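Local coordinates for protein Xaa-Pro dipeptidase (Mycobacterium tuberculosis, PDB 5E2C) that probably acts as a metal-dependent aminopeptidase of the prolidase family when complete, this chain being its N-terminal domain, at residues Leu25-Tyr30 against Gly94-Val99; Ser32-Ser37 against Ala50-Asp55; Asp106-Ala111 against Thr117-Ala122. All coordinates share one frame; numbering follows the deposited sequence. Where two conformers were deposited one is given.

Contact 1: Leu25-Tyr30 against Gly94-Val99; sequences LINVRY and GFESHV
Asn27 reaches out from the helix with its amide and meets the carboxylate of Glu96, the one pair of side chains that touches across these two segments. ND2 of Asn27 donates to OE2 of Glu96 at 2.8 Å, with an N-H...O angle of 150°. The acceptor lies close to the amide plane of Asn27, and the N-H arrives on the syn side of OE2, 17° out of the carboxylate plane. The side chains come together at a slant, and the planes of the two flat groups are 41° apart. Glu96 contributes length: CG lies anti to its own carbonyl carbon, and beyond CG the chain runs fully extended, so that the two side chains together span the 10.1 Å between Asn27 CA and Glu96 CA. In the Creatinase/Prolidase N-terminal domain this bond ties helix 25-32 to the end of strand 92-95, where the chain leaves the sheet for a turn in which Val99 N bonds Glu96 O at 3.1 Å. Both residues are buried. OE1 of Glu96 accepts from the backbone N of Ser23 and of Asp24, just ahead of the helix, so that the carboxylate is gripped through both oxygens and its rotation is fixed, while ND2 of Asn27 also donates to Glu127 and so serves two acidic side chains. The imidazole of His98 turns its edge to OE2 of Glu96, in the ring plane; its two nitrogens are engaged by Asp24 and Ser123. On the same turn, OG of Ser97 is hydrogen-bonded to Asp103 of the second subunit.

Contact 2: Ser32-Ser37 against Ala50-Asp55; sequences SGFSGS and AVLATD
Phe34 and Leu52 cross at about a right angle, the isobutyl group of Leu52 rising from strand 51-54 to meet the root of the aromatic side chain. CD2 of Leu52 sits 4.0 Å from Phe34 CB and equally near Phe34 CG, while the other methyl, Leu52 CD1, reaches Phe34 CD2 and also lies 4.2 Å from OG of Ser32. Two residues farther along the strand, Thr54 takes the far end of the ring at a slant: its OG1 is 3.5 Å from Phe34 CZ, and its CB packs close to the same carbon. The ring thus spans two successive side chains on one face of the strand, with CG of Phe34 placed anti to the backbone N (chi1 177°) so that the phenyl extends from Leu52 to Thr54. The backbone folds back over it, bringing Gly36 N 3.5 Å above the ring plane, over its centre. OG1 of Thr54 has its polar partner in the carbonyl O of Asn38, so the hydroxyl lies beside the ring while bonded elsewhere. Ser32 OG is likewise occupied: it bonds the carbonyl O of Val28 one helical turn back and accepts from Phe34 N at 3.0 Å, an ST turn that spans the point where the chain leaves the helix through Gly33, a residue of positive phi. Ala62 of helix 59-65 touches Phe34, Leu52 and Thr54 alike. The loop after helix 25-32 in this way lays Phe34 over one face of strand 51-54, in the mixed sheet of the Creatinase/Prolidase N-terminal domain.

Contact 3: Asp106-Ala111 against Thr117-Ala122; sequences DALAGA and TELVRA
Leu108 is the first residue of the helical segment to meet the strand, and it does so through the root of its side chain: CB lies 3.9 Å from CD1 of Leu119. Its branched end, with CG beside the backbone N (chi1 -59°), packs also on Leu21 of strand 19-22 and on Ala82 of helix 77-87. Ala109 comes next and offers both backbone and methyl to the same atom. Its N is 3.8 Å from Leu119 CD1, its CA is equally close, and its CB is 4.1 Å away. A single methyl of Leu119 is therefore set against the helix surface where Leu108 and Ala109 join, touching CB of each residue and the backbone between them. Leu119 points from the strand toward the helix, with CG beside its own backbone N (chi1 -73°), and it is the strand's one point of touch with this segment; the nearest CA atoms, those of Ala109 and Leu119, are 7.4 Å apart. The side-chain contacts are between apolar groups. From here the helix runs on toward its end, with Gly110 N bonded to Asp106 O at 2.9 Å and Ala111 N to Ala107 O at 3.0 Å. Leu108 is buried, whereas Ala109 is exposed, so the methyl of Leu119 straddles the border between core and surface. The pair closes the beta-alpha-beta unit made by strand 92-95, helix 102-111 and strand 118-121, the helix resting on an outermost strand of the chain's sheet. At that margin Asp106 and Arg121 form reciprocal salt bridges with Arg121 and Asp106 of the second subunit, while on the inner side Leu93 of strand 92-95 adjoins Leu119.

In the fold
From the N terminus the chain passes strand 19-22 and enters helix 25-32, where contact 1 opens. Contact 2 follows at once and is nested within the long loop that contact 1 closes: it lays the loop that follows the helix onto strand 51-54, and Leu25 and Arg29 pack directly on residues 34-37. Only after strand 92-95 does contact 1 close. Contact 3 then opens in series and closes the short connection from helix 102-111 to strand 118-121, the second half of a beta-alpha-beta unit, whose last strand pairs with strand 92-95 through Phe95. Contacts 2 and 3 lie on opposite sides of the chain's centre, about 20 Å apart between centres, yet all three reach one mixed sheet.

Contact 1: Leu25-Tyr30 against Gly94-Val99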
loop_
_atom_site.group_PDB
_atom_site.type_symbol
_atom_site.label_atom_id
_atom_site.label_comp_id
_atom_site.label_asym_id
_atom_site.label_seq_id
_atom_site.Cartn_x
_atom_site.Cartn_y
_atom_site.Cartn_z
ATOM N N LEU A 25 -9.181 6.446 5.500
ATOM C CA LEU A 25 -10.208 7.475 5.571
ATOM C C LEU A 25 -11.376 7.137 6.513
ATOM O O LEU A 25 -11.932 8.037 7.138
ATOM C CB LEU A 25 -10.716 7.821 4.178
ATOM C CG LEU A 25 -9.651 8.411 3.250
ATOM C CD1 LEU A 25 -10.284 8.673 1.896
ATOM C CD2 LEU A 25 -9.021 9.675 3.825
ATOM N N ILE A 26 -11.695 5.849 6.666
ATOM C CA ILE A 26 -12.687 5.426 7.647
ATOM C C ILE A 26 -12.226 5.839 9.038
ATOM O O ILE A 26 -12.991 6.356 9.827
ATOM C CB ILE A 26 -12.934 3.896 7.599
ATOM C CG1 ILE A 26 -13.551 3.502 6.258
ATOM C CG2 ILE A 26 -13.849 3.462 8.734
ATOM C CD1 ILE A 26 -13.595 1.999 6.019
ATOM N N ASN A 27 -10.950 5.626 9.335
ATOM C CA ASN A 27 -10.425 5.980 10.640
ATOM C C ASN A 27 -10.232 7.476 10.847
ATOM O O ASN A 27 -10.389 7.991 11.972
ATOM C CB ASN A 27 -9.124 5.216 10.870
ATOM C CG ASN A 27 -9.368 3.735 11.021
ATOM O OD1 ASN A 27 -10.496 3.299 11.332
ATOM N ND2 ASN A 27 -8.333 2.950 10.809
ATOM N N VAL A 28 -9.862 8.173 9.780
ATOM C CA VAL A 28 -9.745 9.629 9.835
ATOM C C VAL A 28 -11.122 10.208 10.178
ATOM O O VAL A 28 -11.244 11.034 11.080
ATOM C CB VAL A 28 -9.234 10.213 8.507
ATOM C CG1 VAL A 28 -9.342 11.725 8.494
ATOM C CG2 VAL A 28 -7.787 9.818 8.233
ATOM N N ARG A 29 -12.145 9.746 9.464
ATOM C CA ARG A 29 -13.508 10.203 9.702
ATOM C C ARG A 29 -13.956 9.913 11.142
ATOM O O ARG A 29 -14.532 10.780 11.811
ATOM C CB ARG A 29 -14.458 9.546 8.697
ATOM C CG ARG A 29 -15.844 10.161 8.652
ATOM C CD ARG A 29 -16.656 9.612 7.488
ATOM N NE ARG A 29 -16.967 8.193 7.658
ATOM C CZ ARG A 29 -16.508 7.212 6.883
ATOM N NH1 ARG A 29 -15.701 7.473 5.858
ATOM N NH2 ARG A 29 -16.856 5.959 7.139
ATOM N N TYR A 30 -13.670 8.703 11.623
ATOM C CA TYR A 30 -14.051 8.290 12.984
ATOM C C TYR A 30 -13.468 9.225 14.044
ATOM O O TYR A 30 -14.162 9.632 14.986
ATOM C CB TYR A 30 -13.604 6.848 13.233
ATOM C CG TYR A 30 -13.945 6.328 14.593
ATOM C CD1 TYR A 30 -15.253 6.008 14.918
ATOM C CD2 TYR A 30 -12.966 6.181 15.568
ATOM C CE1 TYR A 30 -15.576 5.539 16.175
ATOM C CE2 TYR A 30 -13.277 5.696 16.831
ATOM C CZ TYR A 30 -14.588 5.391 17.129
ATOM O OH TYR A 30 -14.907 4.925 18.379
ATOM N N GLY A 94 3.516 5.504 14.759
ATOM C CA GLY A 94 2.738 4.437 14.176
ATOM C C GLY A 94 2.189 4.869 12.831
ATOM O O GLY A 94 1.927 6.047 12.621
ATOM N N PHE A 95 2.050 3.920 11.916
ATOM C CA PHE A 95 1.379 4.178 10.631
ATOM C C PHE A 95 0.560 2.969 10.253
ATOM O O PHE A 95 0.756 1.860 10.780
ATOM C CB PHE A 95 2.388 4.526 9.531
ATOM C CG PHE A 95 3.208 3.350 9.067
ATOM C CD1 PHE A 95 4.375 2.997 9.739
ATOM C CD2 PHE A 95 2.830 2.609 7.961
ATOM C CE1 PHE A 95 5.131 1.904 9.324
ATOM C CE2 PHE A 95 3.590 1.527 7.541
ATOM C CZ PHE A 95 4.729 1.168 8.227
ATOM N N GLU A 96 -0.367 3.173 9.323
ATOM C CA GLU A 96 -1.287 2.112 8.956
ATOM C C GLU A 96 -0.780 1.357 7.731
ATOM O O GLU A 96 -1.018 1.720 6.578
ATOM C CB GLU A 96 -2.691 2.672 8.771
ATOM C CG GLU A 96 -3.254 3.218 10.063
ATOM C CD GLU A 96 -4.654 3.773 9.920
ATOM O OE1 GLU A 96 -4.836 4.673 9.076
ATOM O OE2 GLU A 96 -5.553 3.331 10.676
ATOM N N SER A 97 -0.057 0.289 8.007
ATOM C CA SER A 97 0.531 -0.535 6.969
ATOM C C SER A 97 -0.489 -1.239 6.080
ATOM O O SER A 97 -0.135 -1.679 4.997
ATOM C CB SER A 97 1.501 -1.554 7.603
ATOM O OG SER A 97 0.814 -2.361 8.525
ATOM N N HIS A 98 -1.756 -1.317 6.503
ATOM C CA HIS A 98 -2.804 -1.910 5.676
ATOM C C HIS A 98 -3.269 -1.006 4.527
ATOM O O HIS A 98 -3.941 -1.472 3.606
ATOM C CB HIS A 98 -4.005 -2.365 6.521
ATOM C CG HIS A 98 -4.898 -1.247 6.966
ATOM N ND1 HIS A 98 -4.585 -0.407 8.009
ATOM C CD2 HIS A 98 -6.103 -0.831 6.498
ATOM C CE1 HIS A 98 -5.558 0.476 8.172
ATOM N NE2 HIS A 98 -6.489 0.244 7.262
ATOM N N VAL A 99 -2.895 0.266 4.574
ATOM C CA VAL A 99 -3.286 1.195 3.529
ATOM C C VAL A 99 -2.124 2.002 2.921
ATOM O O VAL A 99 -2.167 2.327 1.745
ATOM C CB VAL A 99 -4.410 2.117 4.039
ATOM C CG1 VAL A 99 -3.856 3.300 4.799
ATOM C CG2 VAL A 99 -5.273 2.574 2.877
#

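Contact 2: Ser32-Ser37 against Ala50-Asp55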
loop_
_atom_site.group_PDB
_atom_site.type_symbol
_atom_site.label_atom_id
_atom_site.label_comp_id
_atom_site.label_asym_id
_atom_site.label_seq_id
_atom_site.Cartn_x
_atom_site.Cartn_y
_atom_site.Cartn_z
ATOM N N SER A 32 -12.073 12.392 13.566
ATOM C CA SER A 32 -12.063 13.836 13.327
ATOM C C SER A 32 -13.390 14.395 12.828
ATOM O O SER A 32 -13.585 15.596 12.878
ATOM C CB SER A 32 -10.993 14.186 12.305
ATOM O OG SER A 32 -11.398 13.794 11.001
ATOM N N GLY A 33 -14.261 13.549 12.311
ATOM C CA GLY A 33 -15.493 14.016 11.664
ATOM C C GLY A 33 -15.296 14.485 10.225
ATOM O O GLY A 33 -16.265 14.803 9.521
ATOM N N PHE A 34 -14.060 14.488 9.750
ATOM C CA PHE A 34 -13.767 14.931 8.381
ATOM C C PHE A 34 -13.986 13.797 7.386
ATOM O O PHE A 34 -13.438 12.709 7.554
ATOM C CB PHE A 34 -12.331 15.431 8.287
ATOM C CG PHE A 34 -11.922 15.829 6.907
ATOM C CD1 PHE A 34 -12.511 16.924 6.292
ATOM C CD2 PHE A 34 -10.974 15.100 6.209
ATOM C CE1 PHE A 34 -12.135 17.311 5.020
ATOM C CE2 PHE A 34 -10.595 15.475 4.924
ATOM C CZ PHE A 34 -11.178 16.582 4.328
ATOM N N SER A 35 -14.779 14.067 6.345
ATOM C CA SER A 35 -15.236 13.048 5.395
ATOM C C SER A 35 -14.703 13.241 3.965
ATOM O O SER A 35 -15.166 12.568 3.041
ATOM C CB SER A 35 -16.766 13.018 5.375
ATOM O OG SER A 35 -17.288 14.228 4.874
ATOM N N GLY A 36 -13.750 14.154 3.777
ATOM C CA GLY A 36 -13.149 14.356 2.463
ATOM C C GLY A 36 -12.383 13.140 1.975
ATOM O O GLY A 36 -11.887 12.330 2.770
ATOM N N SER A 37 -12.274 13.026 0.657
ATOM C CA SER A 37 -11.693 11.853 0.017
ATOM C C SER A 37 -10.173 11.817 0.097
ATOM O O SER A 37 -9.560 10.837 -0.308
ATOM C CB SER A 37 -12.096 11.813 -1.454
ATOM O OG SER A 37 -11.361 12.777 -2.166
ATOM N N ALA A 50 -4.214 17.031 18.079
ATOM C CA ALA A 50 -4.100 16.372 16.785
ATOM C C ALA A 50 -4.023 17.374 15.640
ATOM O O ALA A 50 -4.462 18.517 15.763
ATOM C CB ALA A 50 -5.271 15.422 16.588
ATOM N N VAL A 51 -3.435 16.947 14.528
ATOM C CA VAL A 51 -3.324 17.796 13.341
ATOM C C VAL A 51 -3.955 17.061 12.159
ATOM O O VAL A 51 -3.588 15.908 11.868
ATOM C CB VAL A 51 -1.846 18.146 13.034
ATOM C CG1 VAL A 51 -1.759 19.113 11.867
ATOM C CG2 VAL A 51 -1.149 18.712 14.276
ATOM N N LEU A 52 -4.902 17.723 11.484
ATOM C CA LEU A 52 -5.523 17.185 10.269
ATOM C C LEU A 52 -4.830 17.799 9.062
ATOM O O LEU A 52 -4.515 18.975 9.079
ATOM C CB LEU A 52 -7.015 17.524 10.249
ATOM C CG LEU A 52 -7.841 17.027 9.064
ATOM C CD1 LEU A 52 -8.025 15.522 9.132
ATOM C CD2 LEU A 52 -9.203 17.705 9.102
ATOM N N ALA A 53 -4.558 16.996 8.040
ATOM C CA ALA A 53 -4.060 17.494 6.770
ATOM C C ALA A 53 -4.967 17.034 5.641
ATOM O O ALA A 53 -5.393 15.865 5.582
ATOM C CB ALA A 53 -2.632 17.040 6.515
ATOM N N THR A 54 -5.267 17.969 4.751
ATOM C CA THR A 54 -6.011 17.672 3.534
ATOM C C THR A 54 -5.528 18.593 2.431
ATOM O O THR A 54 -4.614 19.370 2.634
ATOM C CB THR A 54 -7.535 17.778 3.758
ATOM O OG1 THR A 54 -8.217 17.318 2.586
ATOM C CG2 THR A 54 -7.952 19.198 4.060
ATOM N N ASP A 55 -6.094 18.480 1.245
ATOM C CA ASP A 55 -5.680 19.365 0.158
ATOM C C ASP A 55 -6.683 20.509 -0.033
ATOM O O ASP A 55 -7.719 20.565 0.631
ATOM C CB ASP A 55 -5.427 18.564 -1.119
ATOM C CG ASP A 55 -6.663 17.851 -1.627
ATOM O OD1 ASP A 55 -7.551 18.537 -2.127
ATOM O OD2 ASP A 55 -6.723 16.600 -1.576
#

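Contact 3: Asp106-Ala111 against Thr117-Ala122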
loop_
_atom_site.group_PDB
_atom_site.type_symbol
_atom_site.label_atom_id
_atom_site.label_comp_id
_atom_site.label_asym_id
_atom_site.label_seq_id
_atom_site.Cartn_x
_atom_site.Cartn_y
_atom_site.Cartn_z
ATOM N N ASP A 106 8.111 5.044 1.646
ATOM C CA ASP A 106 9.377 5.692 1.258
ATOM C C ASP A 106 9.272 7.224 1.411
ATOM O O ASP A 106 10.223 7.893 1.870
ATOM C CB ASP A 106 9.760 5.359 -0.176
ATOM C CG ASP A 106 10.143 3.886 -0.386
ATOM O OD1 ASP A 106 10.402 3.135 0.593
ATOM O OD2 ASP A 106 10.230 3.487 -1.567
ATOM N N ALA A 107 8.120 7.789 1.054
ATOM C CA ALA A 107 7.922 9.247 1.218
ATOM C C ALA A 107 7.879 9.669 2.682
ATOM O O ALA A 107 8.479 10.693 3.047
ATOM C CB ALA A 107 6.671 9.727 0.506
ATOM N N LEU A 108 7.154 8.905 3.504
ATOM C CA LEU A 108 7.097 9.163 4.948
ATOM C C LEU A 108 8.511 9.141 5.514
ATOM O O LEU A 108 8.879 10.033 6.284
ATOM C CB LEU A 108 6.253 8.126 5.700
ATOM C CG LEU A 108 4.776 7.972 5.274
ATOM C CD1 LEU A 108 4.057 7.035 6.222
ATOM C CD2 LEU A 108 4.081 9.324 5.225
ATOM N N ALA A 109 9.284 8.116 5.132
ATOM C CA ALA A 109 10.659 7.947 5.635
ATOM C C ALA A 109 11.534 9.111 5.203
ATOM O O ALA A 109 12.350 9.592 5.982
ATOM C CB ALA A 109 11.253 6.633 5.162
ATOM N N GLY A 110 11.349 9.572 3.970
ATOM C CA GLY A 110 12.074 10.729 3.432
ATOM C C GLY A 110 11.808 11.993 4.228
ATOM O O GLY A 110 12.713 12.794 4.481
ATOM N N ALA A 111 10.570 12.170 4.666
ATOM C CA ALA A 111 10.210 13.341 5.464
ATOM C C ALA A 111 10.849 13.310 6.849
ATOM O O ALA A 111 10.898 14.333 7.516
ATOM C CB ALA A 111 8.695 13.454 5.596
ATOM N N THR A 117 13.140 9.470 14.420
ATOM C CA THR A 117 11.756 9.000 14.449
ATOM C C THR A 117 11.707 7.698 13.682
ATOM O O THR A 117 12.102 7.665 12.517
ATOM C CB THR A 117 10.811 9.998 13.755
ATOM O OG1 THR A 117 10.879 11.270 14.414
ATOM C CG2 THR A 117 9.366 9.482 13.784
ATOM N N GLU A 118 11.239 6.632 14.329
ATOM C CA GLU A 118 11.078 5.329 13.692
ATOM C C GLU A 118 9.608 5.153 13.288
ATOM O O GLU A 118 8.701 5.411 14.088
ATOM C CB GLU A 118 11.463 4.204 14.664
ATOM C CG GLU A 118 11.325 2.785 14.093
ATOM C CD GLU A 118 11.397 1.676 15.148
ATOM O OE1 GLU A 118 11.661 1.963 16.330
ATOM O OE2 GLU A 118 11.173 0.493 14.795
ATOM N N LEU A 119 9.383 4.691 12.064
ATOM C CA LEU A 119 8.038 4.372 11.594
ATOM C C LEU A 119 7.708 2.952 12.009
ATOM O O LEU A 119 8.443 2.020 11.672
ATOM C CB LEU A 119 7.957 4.504 10.078
ATOM C CG LEU A 119 7.965 5.968 9.612
ATOM C CD1 LEU A 119 8.492 6.084 8.190
ATOM C CD2 LEU A 119 6.566 6.560 9.744
ATOM N N VAL A 120 6.606 2.786 12.728
ATOM C CA VAL A 120 6.230 1.493 13.277
ATOM C C VAL A 120 4.856 1.056 12.782
ATOM O O VAL A 120 3.879 1.801 12.896
ATOM C CB VAL A 120 6.215 1.558 14.809
ATOM C CG1 VAL A 120 5.786 0.218 15.415
ATOM C CG2 VAL A 120 7.585 1.990 15.333
ATOM N N ARG A 121 4.776 -0.154 12.238
ATOM C CA ARG A 121 3.486 -0.696 11.816
ATOM C C ARG A 121 2.492 -0.695 12.987
ATOM O O ARG A 121 2.778 -1.210 14.088
ATOM C CB ARG A 121 3.644 -2.108 11.255
ATOM C CG ARG A 121 4.495 -2.201 9.994
ATOM C CD ARG A 121 4.967 -3.640 9.807
ATOM N NE ARG A 121 5.647 -3.831 8.536
ATOM C CZ ARG A 121 6.874 -3.404 8.248
ATOM N NH1 ARG A 121 7.611 -2.753 9.151
ATOM N NH2 ARG A 121 7.378 -3.638 7.037
ATOM N N ALA A 122 1.319 -0.112 12.751
ATOM C CA ALA A 122 0.308 0.054 13.785
ATOM C C ALA A 122 -1.128 -0.143 13.287
ATOM O O ALA A 122 -2.070 0.381 13.895
ATOM C CB ALA A 122 0.443 1.429 14.429
#